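Local coordinates for protein gluconate kinase (Lactobacillus acidophilus, PDB 3LL3) that binds ATP and D-xylulose and probably transfers phosphate from ATP to a sugar or sugar acid, as FGGY-family carbohydrate kinases do, at residues Ser82-Gly87 and Lys158-Phe163; Glu91-Ser96 and Ser149-Trp154; Ile245-Ile250 and Gln427-Leu432; Gln318-Val323 and Ala371-Ile376; Ala434-Arg439 and Gly452-Ala457. All blocks are in the same frame, centred on the assembly; numbering follows the deposited sequence.

In the fold
Following the chain from the N terminus, strand 84-86 opens contact 1 and the loop at 91-96 soon opens contact 2. Contact 2 closes first, at 149-154, and contact 1 at 158-163, so one loop nests inside the other. The two touch through strands 84-86 and 153-155, neighbours in a small antiparallel sheet. Contact 3 then opens at 245-250, after helix 239-245, and closes at 427-432. Contact 4 nests within that loop, joining helices 317-325 and 365-388 on the far side of the chain's centre from contacts 1 and 2. Contact 5 follows in series, a short loop from 434-439 to 452-457 that shares helix 429-441 and touches contact 3, where Ala455 and Phe454 meet Gly246 and Leu432.

Contact 1: residues Ser82-Gly87 and Lys158-Phe163; sequences SLIGLG and KEYIIF
Segment 158-163 of helix 157-166 meets the strand of 82-87 through two aromatic residues one turn apart, Tyr160 with Ile84 and Phe163 with Leu86. The segment starts with Lys158, whose amine leads away from the strand to a salt bridge with Asp172 and a hydrogen bond to the carbonyl of Leu235; OE2 of Glu159 is hydrogen-bonded to Thr171. Tyr160 is the first residue to touch. Its CB lies 3.9 Å from CD1 of Ile84, and the two side chains cross at about a right angle. With CG anti to the backbone N (chi1 178°), the ring leaves this point of contact and runs on to place OH in a hydrogen bond with Arg164. Pro49 of helix 49-65 packs on both Ile84 and Tyr160. The layout is a helix laid on a two-stranded antiparallel sheet: strand 84-86 pairs with 153-155, and the second strand runs almost at once into helix 157-166. Ile84 and Leu86, two residues apart on the strand, both point to this helix. The helical turn that holds Tyr160 is closed by the bond from Phe163 N to Glu159 O, 2.8 Å. Phe163 then brings CE2 of its ring to 4.3 Å from CD1 of Leu86, a looser apolar touch at the less buried end, where the ring also packs on Asp90.

Contact 2: residues Glu91-Ser96 and Ser149-Trp154; sequences ELLTNS and SQAQKW
Leu93 pushes one methyl into the bend where helix 145-150 gives way to strand 153-155. CD1 sits 3.4 Å from CA of Ala151, tighter than usual for two carbons, and 3.5 Å from N of the same Ala151. It also meets CB of Ala151 at 3.9 Å, so a single methyl is pressed against both backbone and side chain of the first residue to leave helical geometry. The CB of Ala151 in turn lies over one face of the Trp154 ring, toward its rim. Just beyond, Gln152 and Lys153 face Leu86 together in a classic beta bulge of the small antiparallel sheet. The outer side is slacker: the chain of Gln150, partly exposed and extended beyond CG, brings OE1 to 3.9 Å from CD2 of Leu93. Thr94 OG1 donates to Asn95 O within its own loop (2.8 Å) and is also bonded to Gly85 N. What joins the two segments is therefore van der Waals packing of a leucine methyl on backbone and CB, with no polar bond between them.

Contact 3: residues Ile245-Ile250 and Gln427-Leu432; sequences IGVNAI and QQSGTL
The two backbones come very close, with CA of Gly246 only 4.2 Å from CA of Ser429, and the Gly246 CA-H points at Ser429 O in a CA-H...O contact (3.4 Å from CA to O, 149° at H). This is where the Schellman motif ending helix 239-245 meets the first turn of helix 429-441, within the actin-like ATPase fold of the FGGY kinases. Asn248, with positive phi, is the C-prime residue of that motif, and a type I turn runs from Ile245 to Asn248. On the other side Gln428 occupies the N-cap position. Since Gly246 puts no side chain between them, the helix start can settle directly on the turn. The CB of Ser429 lies 3.5 Å from O of Gly246, while its OG, in the crowded position between backbone N and carbonyl carbon (chi1 58°), makes a weak hydrogen bond to Ser243 O. Leu432, a turn further on, adds CD2 at 4.2 Å from Gly246 O. Val247 also packs on Ala256 and Thr400, strand residues of the large mixed sheet, and its CG1 rests against CB of Ser429, the closest side-chain carbons across the joint at 3.7 Å.

Contact 4: residues Gln318-Val323 and Ala371-Ile376; sequences QDFLDV and AVIEGI
Phe320 turns CG anti to its own backbone N (chi1 -172°), and Ile373 has CG1 anti to the carbonyl carbon (chi1 -68°); these torsions swing the phenyl ring and the CD1 methyl toward each other across the gap between two helices. The methyl arrives at the ring's edge, near its plane, with Ile373 CD1 3.6 Å from Phe320 CE1. CG1 of Ile373 also lies 4.0 Å from CE1 of Phe320. The two side chains slide past one another in opposite directions. The same methyl also touches Leu321, whose CD2 is 3.8 Å from Ile373 CD1 and whose side chain crosses the isoleucine at about a right angle. Helix 317-325 is thus packed on the long helix 365-388 of the C-terminal FGGY domain, chiefly through the end of Ile373, whose CD1 meets both Phe320 and Leu321. Leu321 belongs to the ATP pocket and touches the nucleotide, so Ile373 stands in the second shell behind it. Phe303, another pocket residue, meets the Phe320 ring edge-to-face, and Phe408 packs on both Leu321 and Ile373. On the exposed side of helix 317-325, Gln318 NE2 gives a hydrogen bond to Asp322 OD1 one turn along (2.9 Å), the acceptor lying near the amide plane while the donor stands above the plane of the carboxylate.

Contact 5: residues Ala434-Arg439 and Gly452-Ala457; sequences AMFLAR and GQFAQA
Phe454 is covered from several sides by segment 434-439 of helix 429-441, chiefly by Met435, Phe436 and Arg439. In Met435, modelled as selenomethionine, CG anti to the backbone N and the bend at chi2 put SE above the ring face, 4.9 Å from its centroid and 10° off the normal: a Met-aromatic contact at some distance. The bend at chi3 then sets CE 4.0 Å from Phe454 CD1. From the loop before strand 457-461 of the large mixed sheet, Phe454 thus plugs the side of helix 429-441; Met435 and Arg439 also touch Ile6 of strand 4-11. Arg439 lays one face of its guanidinium near the ring's end, NE being 3.3 Å from Phe454 CZ, but the two planes are 52° apart and do not stack. Its polar atoms look beyond the ring, NE to Asn445 OD1 and NH1 to the carbonyl of Ile23, which hold the group in place. The side chains of Phe436 and Phe454 run at about a right angle, with CE2 of Phe454 at the edge of the Phe436 ring, in its plane, and Phe436 CD1 3.9 Å from Phe454 CD2.

Contact 1: residues Ser82-Gly87 and Lys158-Phe163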
# COMPACT_ATOMS: atom_id res chain seq x y z
N SER A 82 -4.55 -12.45 -32.41
CA SER A 82 -4.21 -13.86 -32.49
C SER A 82 -3.39 -14.13 -33.76
O SER A 82 -3.50 -13.41 -34.74
CB SER A 82 -5.45 -14.76 -32.46
OG SER A 82 -6.16 -14.73 -33.69
N LEU A 83 -2.57 -15.17 -33.72
CA LEU A 83 -1.67 -15.47 -34.81
C LEU A 83 -1.62 -16.97 -35.05
O LEU A 83 -1.41 -17.75 -34.12
CB LEU A 83 -0.27 -14.95 -34.49
CG LEU A 83 0.77 -15.20 -35.58
CD1 LEU A 83 0.29 -14.57 -36.89
CD2 LEU A 83 2.13 -14.66 -35.17
N ILE A 84 -1.82 -17.36 -36.30
CA ILE A 84 -1.83 -18.76 -36.70
C ILE A 84 -1.06 -18.91 -38.00
O ILE A 84 -1.29 -18.14 -38.93
CB ILE A 84 -3.25 -19.23 -37.03
CG1 ILE A 84 -4.18 -19.08 -35.82
CG2 ILE A 84 -3.24 -20.66 -37.58
CD1 ILE A 84 -5.64 -19.29 -36.17
N GLY A 85 -0.19 -19.92 -38.08
CA GLY A 85 0.55 -20.20 -39.30
C GLY A 85 0.01 -21.39 -40.10
O GLY A 85 -0.25 -22.46 -39.54
N LEU A 86 -0.16 -21.20 -41.41
CA LEU A 86 -0.54 -22.29 -42.30
C LEU A 86 0.63 -22.65 -43.23
O LEU A 86 1.34 -21.77 -43.69
CB LEU A 86 -1.73 -21.87 -43.17
CG LEU A 86 -3.03 -21.47 -42.45
CD1 LEU A 86 -4.09 -21.17 -43.49
CD2 LEU A 86 -3.49 -22.57 -41.50
N GLY A 87 0.80 -23.94 -43.51
CA GLY A 87 1.79 -24.38 -44.49
C GLY A 87 1.28 -24.32 -45.92
O GLY A 87 0.18 -23.84 -46.19
N LYS A 158 -10.17 -15.38 -36.70
CA LYS A 158 -11.34 -15.06 -37.52
C LYS A 158 -11.11 -15.47 -38.99
O LYS A 158 -11.99 -16.06 -39.61
CB LYS A 158 -11.81 -13.61 -37.39
CG LYS A 158 -13.00 -13.28 -38.33
CD LYS A 158 -13.76 -11.99 -37.91
CE LYS A 158 -13.01 -10.71 -38.30
NZ LYS A 158 -13.15 -10.41 -39.77
N GLU A 159 -9.93 -15.15 -39.53
CA GLU A 159 -9.55 -15.55 -40.89
C GLU A 159 -9.59 -17.07 -41.05
O GLU A 159 -10.10 -17.59 -42.03
CB GLU A 159 -8.15 -15.05 -41.24
CG GLU A 159 -8.04 -13.54 -41.37
CD GLU A 159 -8.15 -12.87 -40.02
OE1 GLU A 159 -7.39 -13.29 -39.11
OE2 GLU A 159 -9.00 -11.96 -39.87
N TYR A 160 -9.06 -17.77 -40.06
CA TYR A 160 -9.06 -19.22 -40.06
C TYR A 160 -10.46 -19.78 -40.23
O TYR A 160 -10.70 -20.61 -41.13
CB TYR A 160 -8.45 -19.78 -38.77
CG TYR A 160 -8.49 -21.30 -38.76
CD1 TYR A 160 -7.69 -22.04 -39.60
CD2 TYR A 160 -9.36 -21.98 -37.91
CE1 TYR A 160 -7.74 -23.42 -39.61
CE2 TYR A 160 -9.41 -23.37 -37.91
CZ TYR A 160 -8.60 -24.08 -38.76
OH TYR A 160 -8.65 -25.47 -38.75
N ILE A 161 -11.37 -19.34 -39.35
CA ILE A 161 -12.76 -19.79 -39.38
C ILE A 161 -13.37 -19.52 -40.74
O ILE A 161 -13.92 -20.43 -41.37
CB ILE A 161 -13.61 -19.12 -38.28
CG1 ILE A 161 -13.12 -19.55 -36.90
CG2 ILE A 161 -15.08 -19.48 -38.46
CD1 ILE A 161 -13.56 -18.63 -35.76
N ILE A 162 -13.27 -18.29 -41.21
CA ILE A 162 -13.88 -17.96 -42.48
C ILE A 162 -13.24 -18.77 -43.62
O ILE A 162 -13.90 -19.10 -44.60
CB ILE A 162 -13.83 -16.46 -42.73
CG1 ILE A 162 -14.76 -15.77 -41.72
CG2 ILE A 162 -14.24 -16.13 -44.17
CD1 ILE A 162 -14.69 -14.27 -41.71
N PHE A 163 -11.96 -19.09 -43.47
CA PHE A 163 -11.27 -19.84 -44.50
C PHE A 163 -11.83 -21.25 -44.56
O PHE A 163 -12.09 -21.79 -45.64
CB PHE A 163 -9.77 -19.88 -44.23
CG PHE A 163 -9.00 -20.75 -45.19
CD1 PHE A 163 -9.01 -20.48 -46.55
CD2 PHE A 163 -8.27 -21.83 -44.72
CE1 PHE A 163 -8.29 -21.28 -47.44
CE2 PHE A 163 -7.54 -22.64 -45.61
CZ PHE A 163 -7.56 -22.36 -46.97

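Contact 2: residues Glu91-Ser96 and Ser149-Trp154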
# COMPACT_ATOMS: atom_id res chain seq x y z
N GLU A 91 -2.33 -26.38 -44.16
CA GLU A 91 -2.49 -27.09 -42.90
C GLU A 91 -1.95 -26.27 -41.73
O GLU A 91 -1.02 -25.48 -41.89
CB GLU A 91 -1.80 -28.46 -42.97
CG GLU A 91 -0.29 -28.45 -42.71
CD GLU A 91 0.54 -27.96 -43.90
OE1 GLU A 91 1.78 -27.81 -43.73
OE2 GLU A 91 -0.01 -27.75 -45.00
N LEU A 92 -2.52 -26.46 -40.55
CA LEU A 92 -2.05 -25.75 -39.37
C LEU A 92 -0.61 -26.10 -39.06
O LEU A 92 -0.27 -27.28 -38.99
CB LEU A 92 -2.91 -26.09 -38.16
CG LEU A 92 -4.31 -25.51 -38.22
CD1 LEU A 92 -5.18 -26.10 -37.11
CD2 LEU A 92 -4.22 -23.99 -38.13
N LEU A 93 0.22 -25.07 -38.88
CA LEU A 93 1.61 -25.23 -38.48
C LEU A 93 1.78 -24.90 -37.00
O LEU A 93 2.76 -25.29 -36.36
CB LEU A 93 2.51 -24.29 -39.29
CG LEU A 93 2.83 -24.66 -40.74
CD1 LEU A 93 3.60 -23.54 -41.45
CD2 LEU A 93 3.60 -25.96 -40.79
N THR A 94 0.82 -24.14 -36.46
CA THR A 94 0.85 -23.68 -35.08
C THR A 94 -0.57 -23.71 -34.53
O THR A 94 -1.53 -23.82 -35.29
CB THR A 94 1.31 -22.21 -34.97
OG1 THR A 94 0.31 -21.37 -35.55
CG2 THR A 94 2.62 -21.95 -35.69
N ASN A 95 -0.70 -23.60 -33.22
CA ASN A 95 -2.00 -23.28 -32.62
C ASN A 95 -2.30 -21.80 -32.80
O ASN A 95 -1.50 -21.06 -33.39
CB ASN A 95 -2.01 -23.62 -31.13
CG ASN A 95 -2.07 -25.11 -30.88
OD1 ASN A 95 -2.82 -25.83 -31.52
ND2 ASN A 95 -1.29 -25.58 -29.91
N SER A 96 -3.43 -21.35 -32.28
CA SER A 96 -3.72 -19.93 -32.27
C SER A 96 -3.00 -19.33 -31.08
O SER A 96 -3.33 -19.62 -29.93
CB SER A 96 -5.22 -19.69 -32.17
OG SER A 96 -5.50 -18.30 -32.14
N SER A 149 10.08 -20.88 -41.64
CA SER A 149 10.44 -21.23 -43.00
C SER A 149 9.28 -21.80 -43.80
O SER A 149 9.09 -21.48 -44.98
CB SER A 149 11.59 -22.24 -42.98
OG SER A 149 12.02 -22.54 -44.29
N GLN A 150 8.49 -22.66 -43.17
CA GLN A 150 7.43 -23.34 -43.91
C GLN A 150 6.09 -22.60 -43.95
O GLN A 150 5.23 -22.94 -44.77
CB GLN A 150 7.25 -24.80 -43.48
CG GLN A 150 7.79 -25.14 -42.11
CD GLN A 150 7.65 -26.62 -41.81
OE1 GLN A 150 6.89 -27.33 -42.48
NE2 GLN A 150 8.39 -27.10 -40.81
N ALA A 151 5.92 -21.59 -43.10
CA ALA A 151 4.68 -20.79 -43.11
C ALA A 151 4.46 -20.03 -44.43
O ALA A 151 5.28 -19.20 -44.82
CB ALA A 151 4.65 -19.82 -41.92
N GLN A 152 3.34 -20.30 -45.09
CA GLN A 152 2.97 -19.60 -46.32
C GLN A 152 1.86 -18.58 -46.06
O GLN A 152 1.59 -17.71 -46.90
CB GLN A 152 2.51 -20.60 -47.38
CG GLN A 152 3.62 -21.57 -47.83
CD GLN A 152 4.84 -20.84 -48.35
OE1 GLN A 152 4.74 -20.03 -49.28
NE2 GLN A 152 6.00 -21.11 -47.76
N LYS A 153 1.20 -18.70 -44.92
CA LYS A 153 0.15 -17.76 -44.52
C LYS A 153 0.22 -17.50 -43.03
O LYS A 153 0.41 -18.42 -42.23
CB LYS A 153 -1.25 -18.29 -44.87
CG LYS A 153 -1.53 -18.37 -46.38
CD LYS A 153 -1.60 -16.97 -46.97
CE LYS A 153 -2.27 -16.96 -48.33
NZ LYS A 153 -1.39 -17.47 -49.38
N TRP A 154 0.10 -16.23 -42.65
CA TRP A 154 0.01 -15.86 -41.25
C TRP A 154 -1.33 -15.16 -41.05
O TRP A 154 -1.60 -14.14 -41.67
CB TRP A 154 1.16 -14.92 -40.88
CG TRP A 154 2.47 -15.62 -40.82
CD1 TRP A 154 3.52 -15.50 -41.70
CD2 TRP A 154 2.87 -16.58 -39.85
NE1 TRP A 154 4.55 -16.31 -41.30
CE2 TRP A 154 4.18 -16.98 -40.17
CE3 TRP A 154 2.25 -17.13 -38.72
CZ2 TRP A 154 4.88 -17.91 -39.41
CZ3 TRP A 154 2.94 -18.05 -37.96
CH2 TRP A 154 4.25 -18.44 -38.32

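Contact 3: residues Ile245-Ile250 and Gln427-Leu432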
# COMPACT_ATOMS: atom_id res chain seq x y z
N ILE A 245 -19.02 0.45 -31.27
CA ILE A 245 -20.22 0.84 -31.99
C ILE A 245 -21.46 0.11 -31.45
O ILE A 245 -22.56 0.61 -31.54
CB ILE A 245 -20.12 0.67 -33.53
CG1 ILE A 245 -20.11 -0.80 -33.93
CG2 ILE A 245 -18.88 1.39 -34.07
CD1 ILE A 245 -20.30 -1.02 -35.45
N GLY A 246 -21.26 -1.08 -30.87
CA GLY A 246 -22.35 -1.84 -30.27
C GLY A 246 -23.00 -1.22 -29.03
O GLY A 246 -24.06 -1.69 -28.56
N VAL A 247 -22.36 -0.18 -28.49
CA VAL A 247 -22.94 0.60 -27.39
C VAL A 247 -23.26 2.01 -27.87
O VAL A 247 -23.44 2.95 -27.08
CB VAL A 247 -22.04 0.64 -26.12
CG1 VAL A 247 -21.84 -0.78 -25.56
CG2 VAL A 247 -20.68 1.34 -26.38
N ASN A 248 -23.36 2.14 -29.20
CA ASN A 248 -23.71 3.40 -29.85
C ASN A 248 -22.70 4.52 -29.64
O ASN A 248 -23.06 5.69 -29.67
CB ASN A 248 -25.09 3.88 -29.40
CG ASN A 248 -25.74 4.79 -30.41
OD1 ASN A 248 -25.42 4.72 -31.60
ND2 ASN A 248 -26.65 5.65 -29.96
N ALA A 249 -21.45 4.16 -29.39
CA ALA A 249 -20.42 5.19 -29.27
C ALA A 249 -19.70 5.30 -30.60
O ALA A 249 -18.58 4.82 -30.76
CB ALA A 249 -19.44 4.87 -28.14
N ILE A 250 -20.35 5.94 -31.57
CA ILE A 250 -19.89 5.86 -32.97
C ILE A 250 -18.99 7.04 -33.32
O ILE A 250 -18.35 7.04 -34.38
CB ILE A 250 -21.07 5.81 -33.95
CG1 ILE A 250 -21.86 7.11 -33.86
CG2 ILE A 250 -21.97 4.62 -33.62
CD1 ILE A 250 -23.04 7.17 -34.77
N GLN A 427 -25.84 -5.86 -23.03
CA GLN A 427 -24.44 -6.00 -22.66
C GLN A 427 -23.64 -6.68 -23.77
O GLN A 427 -22.43 -6.49 -23.86
CB GLN A 427 -24.27 -6.76 -21.34
CG GLN A 427 -25.07 -6.19 -20.19
CD GLN A 427 -24.54 -4.84 -19.74
OE1 GLN A 427 -25.24 -3.82 -19.84
NE2 GLN A 427 -23.31 -4.83 -19.24
N GLN A 428 -24.32 -7.47 -24.60
CA GLN A 428 -23.65 -8.20 -25.68
C GLN A 428 -23.49 -7.31 -26.91
O GLN A 428 -23.98 -7.62 -28.00
CB GLN A 428 -24.45 -9.46 -26.04
CG GLN A 428 -24.57 -10.43 -24.86
CD GLN A 428 -23.20 -10.74 -24.26
OE1 GLN A 428 -22.24 -11.00 -24.99
NE2 GLN A 428 -23.11 -10.71 -22.92
N SER A 429 -22.78 -6.21 -26.72
CA SER A 429 -22.62 -5.21 -27.76
C SER A 429 -21.94 -5.74 -29.02
O SER A 429 -22.23 -5.28 -30.11
CB SER A 429 -21.82 -4.04 -27.21
OG SER A 429 -20.57 -4.52 -26.75
N GLY A 430 -21.04 -6.70 -28.85
CA GLY A 430 -20.25 -7.23 -29.96
C GLY A 430 -21.04 -8.02 -30.99
O GLY A 430 -20.94 -7.75 -32.20
N THR A 431 -21.82 -9.02 -30.56
CA THR A 431 -22.70 -9.71 -31.49
C THR A 431 -23.79 -8.79 -32.05
O THR A 431 -24.19 -8.94 -33.20
CB THR A 431 -23.33 -10.98 -30.90
OG1 THR A 431 -24.00 -10.66 -29.69
CG2 THR A 431 -22.28 -12.04 -30.62
N LEU A 432 -24.26 -7.84 -31.24
CA LEU A 432 -25.25 -6.88 -31.70
C LEU A 432 -24.70 -6.10 -32.89
O LEU A 432 -25.37 -5.95 -33.91
CB LEU A 432 -25.61 -5.91 -30.57
CG LEU A 432 -26.67 -4.84 -30.86
CD1 LEU A 432 -27.33 -4.36 -29.56
CD2 LEU A 432 -26.07 -3.67 -31.61

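Contact 4: residues Gln318-Val323 and Ala371-Ile376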
# COMPACT_ATOMS: atom_id res chain seq x y z
N GLN A 318 -22.21 -7.96 -3.30
CA GLN A 318 -23.11 -7.01 -2.65
C GLN A 318 -22.68 -6.67 -1.22
O GLN A 318 -22.73 -5.52 -0.81
CB GLN A 318 -24.55 -7.53 -2.66
CG GLN A 318 -25.55 -6.46 -2.30
CD GLN A 318 -25.38 -5.23 -3.15
OE1 GLN A 318 -25.30 -5.31 -4.37
NE2 GLN A 318 -25.31 -4.07 -2.50
N ASP A 319 -22.27 -7.68 -0.45
CA ASP A 319 -21.78 -7.44 0.91
C ASP A 319 -20.60 -6.46 0.86
O ASP A 319 -20.52 -5.52 1.65
CB ASP A 319 -21.31 -8.75 1.58
CG ASP A 319 -22.45 -9.71 1.90
OD1 ASP A 319 -23.61 -9.27 2.03
OD2 ASP A 319 -22.18 -10.93 2.03
N PHE A 320 -19.68 -6.69 -0.08
CA PHE A 320 -18.50 -5.85 -0.22
C PHE A 320 -18.91 -4.42 -0.53
O PHE A 320 -18.45 -3.48 0.10
CB PHE A 320 -17.63 -6.39 -1.35
CG PHE A 320 -16.28 -5.73 -1.48
CD1 PHE A 320 -16.17 -4.48 -2.04
CD2 PHE A 320 -15.14 -6.37 -1.06
CE1 PHE A 320 -14.93 -3.87 -2.19
CE2 PHE A 320 -13.89 -5.76 -1.20
CZ PHE A 320 -13.80 -4.51 -1.77
N LEU A 321 -19.78 -4.26 -1.53
CA LEU A 321 -20.28 -2.95 -1.91
C LEU A 321 -20.95 -2.27 -0.72
O LEU A 321 -20.74 -1.08 -0.48
CB LEU A 321 -21.27 -3.09 -3.05
CG LEU A 321 -20.65 -3.60 -4.35
CD1 LEU A 321 -21.72 -3.84 -5.39
CD2 LEU A 321 -19.61 -2.60 -4.85
N ASP A 322 -21.76 -3.02 0.01
CA ASP A 322 -22.44 -2.47 1.18
C ASP A 322 -21.42 -1.91 2.17
O ASP A 322 -21.54 -0.77 2.64
CB ASP A 322 -23.32 -3.53 1.87
CG ASP A 322 -24.58 -3.85 1.08
OD1 ASP A 322 -24.99 -3.03 0.21
OD2 ASP A 322 -25.17 -4.93 1.33
N VAL A 323 -20.38 -2.68 2.46
CA VAL A 323 -19.37 -2.22 3.42
C VAL A 323 -18.61 -1.00 2.90
O VAL A 323 -18.41 -0.02 3.62
CB VAL A 323 -18.39 -3.32 3.78
CG1 VAL A 323 -17.33 -2.79 4.73
CG2 VAL A 323 -19.13 -4.50 4.41
N ALA A 371 -11.46 2.11 -1.09
CA ALA A 371 -10.26 2.53 -1.80
C ALA A 371 -10.00 1.61 -2.98
O ALA A 371 -9.52 2.06 -4.01
CB ALA A 371 -9.03 2.56 -0.87
N VAL A 372 -10.29 0.32 -2.82
CA VAL A 372 -10.09 -0.63 -3.91
C VAL A 372 -10.99 -0.25 -5.09
O VAL A 372 -10.53 -0.13 -6.23
CB VAL A 372 -10.40 -2.08 -3.49
CG1 VAL A 372 -10.50 -2.99 -4.73
CG2 VAL A 372 -9.34 -2.61 -2.49
N ILE A 373 -12.27 -0.01 -4.80
CA ILE A 373 -13.22 0.33 -5.85
C ILE A 373 -12.85 1.65 -6.50
O ILE A 373 -12.87 1.77 -7.73
CB ILE A 373 -14.67 0.41 -5.31
CG1 ILE A 373 -15.14 -0.98 -4.90
CG2 ILE A 373 -15.60 0.93 -6.41
CD1 ILE A 373 -16.32 -0.98 -3.93
N GLU A 374 -12.51 2.64 -5.69
CA GLU A 374 -12.08 3.92 -6.21
C GLU A 374 -10.79 3.84 -7.04
O GLU A 374 -10.68 4.53 -8.06
CB GLU A 374 -11.92 4.94 -5.09
CG GLU A 374 -13.26 5.40 -4.49
CD GLU A 374 -13.12 6.23 -3.23
OE1 GLU A 374 -11.98 6.35 -2.70
OE2 GLU A 374 -14.15 6.76 -2.76
N GLY A 375 -9.84 3.02 -6.59
CA GLY A 375 -8.59 2.84 -7.31
C GLY A 375 -8.81 2.19 -8.67
O GLY A 375 -8.22 2.61 -9.68
N ILE A 376 -9.66 1.16 -8.69
CA ILE A 376 -9.99 0.49 -9.94
C ILE A 376 -10.51 1.53 -10.94
O ILE A 376 -10.05 1.61 -12.07
CB ILE A 376 -11.02 -0.63 -9.72
CG1 ILE A 376 -10.33 -1.86 -9.12
CG2 ILE A 376 -11.69 -1.03 -11.04
CD1 ILE A 376 -11.28 -2.87 -8.55

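Contact 5: residues Ala434-Arg439 and Gly452-Ala457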
# COMPACT_ATOMS: atom_id res chain seq x y z
N ALA A 434 -22.14 -6.93 -34.75
CA ALA A 434 -21.91 -7.88 -35.83
C ALA A 434 -23.20 -8.07 -36.61
O ALA A 434 -23.18 -8.07 -37.84
CB ALA A 434 -21.40 -9.22 -35.32
N MSE A 435 -24.31 -8.20 -35.88
CA MSE A 435 -25.62 -8.34 -36.49
C MSE A 435 -25.91 -7.10 -37.33
O MSE A 435 -26.43 -7.21 -38.45
CB MSE A 435 -26.68 -8.59 -35.41
CG MSE A 435 -28.14 -8.59 -35.87
SE MSE A 435 -28.93 -6.79 -36.00
CE MSE A 435 -29.23 -6.38 -34.08
N PHE A 436 -25.53 -5.94 -36.81
CA PHE A 436 -25.76 -4.68 -37.54
C PHE A 436 -24.95 -4.60 -38.86
O PHE A 436 -25.45 -4.11 -39.88
CB PHE A 436 -25.50 -3.46 -36.65
CG PHE A 436 -25.73 -2.15 -37.35
CD1 PHE A 436 -27.01 -1.63 -37.47
CD2 PHE A 436 -24.68 -1.44 -37.90
CE1 PHE A 436 -27.23 -0.44 -38.12
CE2 PHE A 436 -24.89 -0.25 -38.55
CZ PHE A 436 -26.18 0.25 -38.66
N LEU A 437 -23.70 -5.04 -38.84
CA LEU A 437 -22.92 -5.09 -40.09
C LEU A 437 -23.65 -5.94 -41.13
O LEU A 437 -23.70 -5.61 -42.31
CB LEU A 437 -21.54 -5.69 -39.84
CG LEU A 437 -20.57 -4.98 -38.88
CD1 LEU A 437 -19.29 -5.79 -38.79
CD2 LEU A 437 -20.26 -3.57 -39.32
N ALA A 438 -24.23 -7.05 -40.67
CA ALA A 438 -25.01 -7.90 -41.56
C ALA A 438 -26.18 -7.12 -42.15
O ALA A 438 -26.44 -7.17 -43.36
CB ALA A 438 -25.51 -9.14 -40.83
N ARG A 439 -26.89 -6.38 -41.30
CA ARG A 439 -28.01 -5.57 -41.77
C ARG A 439 -27.56 -4.56 -42.81
O ARG A 439 -28.24 -4.33 -43.80
CB ARG A 439 -28.74 -4.88 -40.60
CG ARG A 439 -29.45 -5.86 -39.67
CD ARG A 439 -30.33 -5.16 -38.63
NE ARG A 439 -31.36 -4.31 -39.22
CZ ARG A 439 -32.57 -4.73 -39.59
NH1 ARG A 439 -32.92 -6.00 -39.44
NH2 ARG A 439 -33.44 -3.87 -40.11
N GLY A 452 -28.04 2.89 -33.48
CA GLY A 452 -28.72 3.41 -32.31
C GLY A 452 -30.09 2.80 -32.05
O GLY A 452 -30.55 2.74 -30.92
N GLN A 453 -30.75 2.32 -33.10
CA GLN A 453 -32.07 1.77 -32.86
C GLN A 453 -31.99 0.41 -32.20
O GLN A 453 -32.96 -0.05 -31.60
CB GLN A 453 -32.92 1.73 -34.13
CG GLN A 453 -32.37 0.92 -35.24
CD GLN A 453 -33.24 1.02 -36.48
OE1 GLN A 453 -34.37 0.49 -36.52
NE2 GLN A 453 -32.74 1.71 -37.50
N PHE A 454 -30.82 -0.21 -32.29
CA PHE A 454 -30.63 -1.53 -31.73
C PHE A 454 -29.89 -1.45 -30.41
O PHE A 454 -30.20 -2.18 -29.47
CB PHE A 454 -29.87 -2.41 -32.74
CG PHE A 454 -30.59 -2.51 -34.06
CD1 PHE A 454 -31.74 -3.27 -34.17
CD2 PHE A 454 -30.16 -1.78 -35.15
CE1 PHE A 454 -32.42 -3.33 -35.36
CE2 PHE A 454 -30.84 -1.84 -36.34
CZ PHE A 454 -31.97 -2.62 -36.45
N ALA A 455 -28.91 -0.56 -30.35
CA ALA A 455 -28.07 -0.39 -29.18
C ALA A 455 -28.69 0.71 -28.36
O ALA A 455 -28.29 1.87 -28.46
CB ALA A 455 -26.64 -0.00 -29.60
N GLN A 456 -29.69 0.37 -27.56
CA GLN A 456 -30.43 1.39 -26.83
C GLN A 456 -29.94 1.60 -25.39
O GLN A 456 -29.50 0.66 -24.72
CB GLN A 456 -31.93 1.09 -26.87
CG GLN A 456 -32.51 1.20 -28.26
CD GLN A 456 -34.00 1.40 -28.25
OE1 GLN A 456 -34.53 2.22 -27.48
NE2 GLN A 456 -34.70 0.66 -29.11
N ALA A 457 -30.04 2.84 -24.95
CA ALA A 457 -29.64 3.26 -23.62
C ALA A 457 -30.69 2.88 -22.57
O ALA A 457 -31.88 2.89 -22.85
CB ALA A 457 -29.43 4.76 -23.62